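Long-range contact in polyketide cyclase / dehydrase and lipid transport (PDB 3P51), which is of unknown function but probably binds a small hydrophobic ligand, as do related polyketide cyclases and lipid-transport proteins: residues 24-36 against 128-140. Residues are numbered along the deposited sequence; the frame is centred on the assembly and turned at random.
Sequences FHDFSWAPSLIKS and VYRSLLADLAAEF
Phe-27 meets Leu-132 where the loop between helix 14-21 and strand 37-40 packs against the C-terminal helix 120-139, a layout consistent with the helix-grip fold of the Bet v 1-like clan. The two side chains cross at about a right angle, CZ of Phe-27 lying 4.2 Å from CD1 of Leu-132; both also touch Trp-110 of strand 105-116. Next, the Trp-29 indole slides in beside the helix: with CG between the backbone N and carbonyl carbon (chi1 51°), the ring is turned so that CZ3 brings its edge to 4.0 Å from Leu-132 O, while CE3 approaches Leu-136 CD1 obliquely. Glu-139, farther along the helix, is salt-bridged to Arg-20. Ala-30 CB presses on Leu-132 CD2 at 3.6 Å.

Ser-32 is gripped by both carboxylate oxygens of Asp-135. Ser-32 N donates to Asp-135 OD2 on the syn side, 25° out of the carboxylate plane, with an N-H...O angle of 154°; Ser-32 OG donates to the syn lone pair of Asp-135 OD1 at 2.7 Å. With Asp-135 replaced by an alanine, Ser-32 N and OG would probably lose both acceptors, and the bridging water the carboxylate it donates to. Leu-33 then sets CD1 across Val-128, 3.8 Å from CG2. Beside it, that water accepts from Leu-33 N at 3.0 Å, pairs with Ser-131 OG and donates to Asp-135 OD2 at 2.6 Å.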
loop_
_atom_site.group_PDB
_atom_site.type_symbol
_atom_site.label_atom_id
_atom_site.label_comp_id
_atom_site.label_asym_id
_atom_site.label_seq_id
_atom_site.Cartn_x
_atom_site.Cartn_y
_atom_site.Cartn_z
ATOM N N PHE A 24 -10.564 9.287 -17.006
ATOM C CA PHE A 24 -9.702 8.465 -17.861
ATOM C C PHE A 24 -9.922 8.769 -19.351
ATOM O O PHE A 24 -9.020 8.586 -20.158
ATOM C CB PHE A 24 -9.933 6.981 -17.531
ATOM C CG PHE A 24 -9.096 6.013 -18.322
ATOM C CD1 PHE A 24 -7.769 5.776 -17.980
ATOM C CD2 PHE A 24 -9.654 5.282 -19.366
ATOM C CE1 PHE A 24 -6.993 4.851 -18.699
ATOM C CE2 PHE A 24 -8.889 4.351 -20.092
ATOM C CZ PHE A 24 -7.555 4.139 -19.753
ATOM N N HIS A 25 -11.105 9.264 -19.716
ATOM C CA HIS A 25 -11.371 9.581 -21.121
ATOM C C HIS A 25 -11.201 11.060 -21.485
ATOM O O HIS A 25 -11.429 11.436 -22.636
ATOM C CB HIS A 25 -12.765 9.117 -21.541
ATOM C CG HIS A 25 -12.919 7.629 -21.600
ATOM N ND1 HIS A 25 -14.041 6.978 -21.132
ATOM C CD2 HIS A 25 -12.101 6.667 -22.084
ATOM C CE1 HIS A 25 -13.905 5.679 -21.318
ATOM N NE2 HIS A 25 -12.734 5.462 -21.894
ATOM N N ASP A 26 -10.818 11.895 -20.517
ATOM C CA ASP A 26 -10.492 13.295 -20.803
ATOM C C ASP A 26 -9.008 13.575 -20.567
ATOM O O ASP A 26 -8.572 13.747 -19.423
ATOM C CB ASP A 26 -11.352 14.247 -19.959
ATOM C CG ASP A 26 -11.049 15.717 -20.244
ATOM O OD1 ASP A 26 -10.299 16.006 -21.199
ATOM O OD2 ASP A 26 -11.565 16.590 -19.524
ATOM N N PHE A 27 -8.243 13.623 -21.654
ATOM C CA PHE A 27 -6.804 13.885 -21.594
ATOM C C PHE A 27 -6.485 15.279 -22.154
ATOM O O PHE A 27 -5.343 15.560 -22.504
ATOM C CB PHE A 27 -6.039 12.811 -22.380
ATOM C CG PHE A 27 -4.777 12.310 -21.701
ATOM C CD1 PHE A 27 -4.036 13.128 -20.866
ATOM C CD2 PHE A 27 -4.325 11.012 -21.928
ATOM C CE1 PHE A 27 -2.869 12.664 -20.255
ATOM C CE2 PHE A 27 -3.148 10.539 -21.323
ATOM C CZ PHE A 27 -2.426 11.373 -20.483
ATOM N N SER A 28 -7.491 16.155 -22.208
ATOM C CA SER A 28 -7.319 17.481 -22.810
ATOM C C SER A 28 -6.306 18.332 -22.057
ATOM O O SER A 28 -5.893 19.385 -22.541
ATOM C CB SER A 28 -8.657 18.232 -22.907
ATOM O OG SER A 28 -9.241 18.431 -21.622
ATOM N N TRP A 29 -5.907 17.874 -20.875
ATOM C CA TRP A 29 -4.986 18.629 -20.034
ATOM C C TRP A 29 -3.518 18.464 -20.404
ATOM O O TRP A 29 -2.663 19.119 -19.822
ATOM C CB TRP A 29 -5.182 18.283 -18.557
ATOM C CG TRP A 29 -5.178 16.811 -18.209
ATOM C CD1 TRP A 29 -6.256 15.966 -18.186
ATOM C CD2 TRP A 29 -4.053 16.033 -17.777
ATOM N NE1 TRP A 29 -5.865 14.709 -17.783
ATOM C CE2 TRP A 29 -4.518 14.727 -17.525
ATOM C CE3 TRP A 29 -2.697 16.315 -17.583
ATOM C CZ2 TRP A 29 -3.676 13.707 -17.091
ATOM C CZ3 TRP A 29 -1.862 15.299 -17.151
ATOM C CH2 TRP A 29 -2.355 14.015 -16.907
ATOM N N ALA A 30 -3.226 17.583 -21.358
ATOM C CA ALA A 30 -1.854 17.417 -21.835
ATOM C C ALA A 30 -1.796 17.548 -23.360
ATOM O O ALA A 30 -1.515 16.570 -24.067
ATOM C CB ALA A 30 -1.295 16.068 -21.391
ATOM N N PRO A 31 -2.051 18.763 -23.874
ATOM C CA PRO A 31 -2.169 18.976 -25.326
ATOM C C PRO A 31 -0.847 18.885 -26.087
ATOM O O PRO A 31 -0.878 18.704 -27.308
ATOM C CB PRO A 31 -2.740 20.393 -25.428
ATOM C CG PRO A 31 -2.317 21.075 -24.156
ATOM C CD PRO A 31 -2.271 20.000 -23.099
ATOM N N SER A 32 0.285 18.994 -25.397
ATOM C CA SER A 32 1.576 18.951 -26.083
ATOM C C SER A 32 1.797 17.602 -26.741
ATOM O O SER A 32 2.065 17.519 -27.936
ATOM C CB SER A 32 2.733 19.251 -25.128
ATOM O OG SER A 32 2.675 20.582 -24.644
ATOM N N LEU A 33 1.678 16.536 -25.961
ATOM C CA LEU A 33 1.936 15.208 -26.490
ATOM C C LEU A 33 0.658 14.498 -26.939
ATOM O O LEU A 33 0.656 13.794 -27.944
ATOM C CB LEU A 33 2.684 14.377 -25.454
ATOM C CG LEU A 33 3.273 13.042 -25.895
ATOM C CD1 LEU A 33 4.501 12.723 -25.065
ATOM C CD2 LEU A 33 2.244 11.940 -25.766
ATOM N N ILE A 34 -0.430 14.685 -26.200
ATOM C CA ILE A 34 -1.682 14.001 -26.522
ATOM C C ILE A 34 -2.541 14.810 -27.497
ATOM O O ILE A 34 -3.119 15.827 -27.127
ATOM C CB ILE A 34 -2.515 13.698 -25.258
ATOM C CG1 ILE A 34 -1.668 12.956 -24.220
ATOM C CG2 ILE A 34 -3.747 12.890 -25.631
ATOM C CD1 ILE A 34 -0.944 11.739 -24.791
ATOM N N LYS A 35 -2.639 14.335 -28.735
ATOM C CA LYS A 35 -3.377 15.035 -29.781
ATOM C C LYS A 35 -4.813 14.532 -29.919
ATOM O O LYS A 35 -5.700 15.264 -30.354
ATOM C CB LYS A 35 -2.647 14.898 -31.122
ATOM C CG LYS A 35 -1.216 15.394 -31.092
ATOM C CD LYS A 35 -1.138 16.819 -30.572
ATOM C CE LYS A 35 0.278 17.365 -30.680
ATOM N NZ LYS A 35 0.394 18.671 -29.964
ATOM N N SER A 36 -5.035 13.276 -29.561
ATOM C CA SER A 36 -6.373 12.709 -29.607
ATOM C C SER A 36 -6.526 11.634 -28.548
ATOM O O SER A 36 -5.590 10.892 -28.264
ATOM C CB SER A 36 -6.653 12.114 -30.989
ATOM O OG SER A 36 -5.784 11.029 -31.251
ATOM N N VAL A 128 8.170 11.116 -22.206
ATOM C CA VAL A 128 6.714 11.199 -22.251
ATOM C C VAL A 128 6.125 11.730 -20.940
ATOM O O VAL A 128 5.409 12.735 -20.930
ATOM C CB VAL A 128 6.089 9.833 -22.611
ATOM C CG1 VAL A 128 4.605 9.791 -22.228
ATOM C CG2 VAL A 128 6.286 9.537 -24.106
ATOM N N TYR A 129 6.427 11.067 -19.827
ATOM C CA TYR A 129 5.880 11.510 -18.546
ATOM C C TYR A 129 6.266 12.937 -18.165
ATOM O O TYR A 129 5.459 13.663 -17.615
ATOM C CB TYR A 129 6.232 10.526 -17.433
ATOM C CG TYR A 129 5.425 9.258 -17.545
ATOM C CD1 TYR A 129 4.089 9.308 -17.915
ATOM C CD2 TYR A 129 6.000 8.015 -17.326
ATOM C CE1 TYR A 129 3.334 8.153 -18.037
ATOM C CE2 TYR A 129 5.253 6.855 -17.440
ATOM C CZ TYR A 129 3.922 6.930 -17.797
ATOM O OH TYR A 129 3.169 5.784 -17.916
ATOM N N ARG A 130 7.490 13.348 -18.470
ATOM C CA ARG A 130 7.911 14.700 -18.121
ATOM C C ARG A 130 7.117 15.732 -18.918
ATOM O O ARG A 130 6.767 16.789 -18.406
ATOM C CB ARG A 130 9.423 14.866 -18.314
ATOM C CG ARG A 130 10.220 14.169 -17.225
ATOM C CD ARG A 130 11.654 13.882 -17.619
ATOM N NE ARG A 130 12.314 13.040 -16.617
ATOM C CZ ARG A 130 13.544 12.549 -16.749
ATOM N NH1 ARG A 130 14.250 12.810 -17.852
ATOM N NH2 ARG A 130 14.067 11.791 -15.786
ATOM N N SER A 131 6.807 15.403 -20.166
ATOM C CA SER A 131 6.001 16.289 -21.002
ATOM C C SER A 131 4.566 16.395 -20.507
ATOM O O SER A 131 4.012 17.486 -20.430
ATOM C CB SER A 131 6.013 15.822 -22.462
ATOM O OG SER A 131 5.029 16.517 -23.209
ATOM N N LEU A 132 3.958 15.259 -20.176
ATOM C CA LEU A 132 2.592 15.253 -19.661
ATOM C C LEU A 132 2.495 16.061 -18.363
ATOM O O LEU A 132 1.600 16.892 -18.196
ATOM C CB LEU A 132 2.105 13.820 -19.425
ATOM C CG LEU A 132 2.079 12.867 -20.630
ATOM C CD1 LEU A 132 1.719 11.458 -20.192
ATOM C CD2 LEU A 132 1.112 13.349 -21.696
ATOM N N LEU A 133 3.427 15.822 -17.448
ATOM C CA LEU A 133 3.440 16.552 -16.185
ATOM C C LEU A 133 3.691 18.045 -16.402
ATOM O O LEU A 133 3.089 18.885 -15.734
ATOM C CB LEU A 133 4.487 15.969 -15.239
ATOM C CG LEU A 133 4.184 14.572 -14.701
ATOM C CD1 LEU A 133 5.357 14.014 -13.925
ATOM C CD2 LEU A 133 2.937 14.591 -13.826
ATOM N N ALA A 134 4.580 18.371 -17.335
ATOM C CA ALA A 134 4.892 19.767 -17.647
ATOM C C ALA A 134 3.666 20.537 -18.141
ATOM O O ALA A 134 3.487 21.709 -17.804
ATOM C CB ALA A 134 6.023 19.845 -18.668
ATOM N N ASP A 135 2.823 19.883 -18.941
ATOM C CA ASP A 135 1.539 20.472 -19.329
ATOM C C ASP A 135 0.666 20.749 -18.103
ATOM O O ASP A 135 0.045 21.806 -17.977
ATOM C CB ASP A 135 0.784 19.544 -20.287
ATOM C CG ASP A 135 1.277 19.653 -21.721
ATOM O OD1 ASP A 135 2.046 20.592 -22.017
ATOM O OD2 ASP A 135 0.892 18.801 -22.558
ATOM N N LEU A 136 0.617 19.783 -17.195
ATOM C CA LEU A 136 -0.234 19.900 -16.016
ATOM C C LEU A 136 0.207 21.086 -15.166
ATOM O O LEU A 136 -0.615 21.878 -14.708
ATOM C CB LEU A 136 -0.226 18.593 -15.214
ATOM C CG LEU A 136 -1.281 18.467 -14.114
ATOM C CD1 LEU A 136 -2.651 18.839 -14.657
ATOM C CD2 LEU A 136 -1.284 17.049 -13.569
ATOM N N ALA A 137 1.514 21.217 -14.980
ATOM C CA ALA A 137 2.075 22.336 -14.234
ATOM C C ALA A 137 1.829 23.663 -14.941
ATOM O O ALA A 137 1.462 24.651 -14.310
ATOM C CB ALA A 137 3.563 22.129 -14.016
ATOM N N ALA A 138 2.033 23.692 -16.253
ATOM C CA ALA A 138 1.872 24.934 -16.995
ATOM C C ALA A 138 0.444 25.448 -16.880
ATOM O O ALA A 138 0.208 26.655 -16.897
ATOM C CB ALA A 138 2.266 24.752 -18.456
ATOM N N GLU A 139 -0.508 24.532 -16.753
ATOM C CA GLU A 139 -1.904 24.927 -16.624
ATOM C C GLU A 139 -2.209 25.540 -15.249
ATOM O O GLU A 139 -3.062 26.415 -15.123
ATOM C CB GLU A 139 -2.833 23.746 -16.912
ATOM C CG GLU A 139 -4.271 24.019 -16.519
ATOM C CD GLU A 139 -5.279 23.263 -17.364
ATOM O OE1 GLU A 139 -4.914 22.763 -18.455
ATOM O OE2 GLU A 139 -6.449 23.187 -16.929
ATOM N N PHE A 140 -1.498 25.083 -14.225
ATOM C CA PHE A 140 -1.715 25.576 -12.871
ATOM C C PHE A 140 -0.477 26.294 -12.339
ATOM O O PHE A 140 0.282 25.733 -11.539
ATOM C CB PHE A 140 -2.070 24.423 -11.928
ATOM C CG PHE A 140 -3.367 23.745 -12.251
ATOM C CD1 PHE A 140 -4.569 24.404 -12.079
ATOM C CD2 PHE A 140 -3.386 22.445 -12.715
ATOM C CE1 PHE A 140 -5.764 23.779 -12.369
ATOM C CE2 PHE A 140 -4.581 21.815 -13.004
ATOM C CZ PHE A 140 -5.770 22.484 -12.831
HETATM O O HOH W 1 2.129 16.528 -23.040
#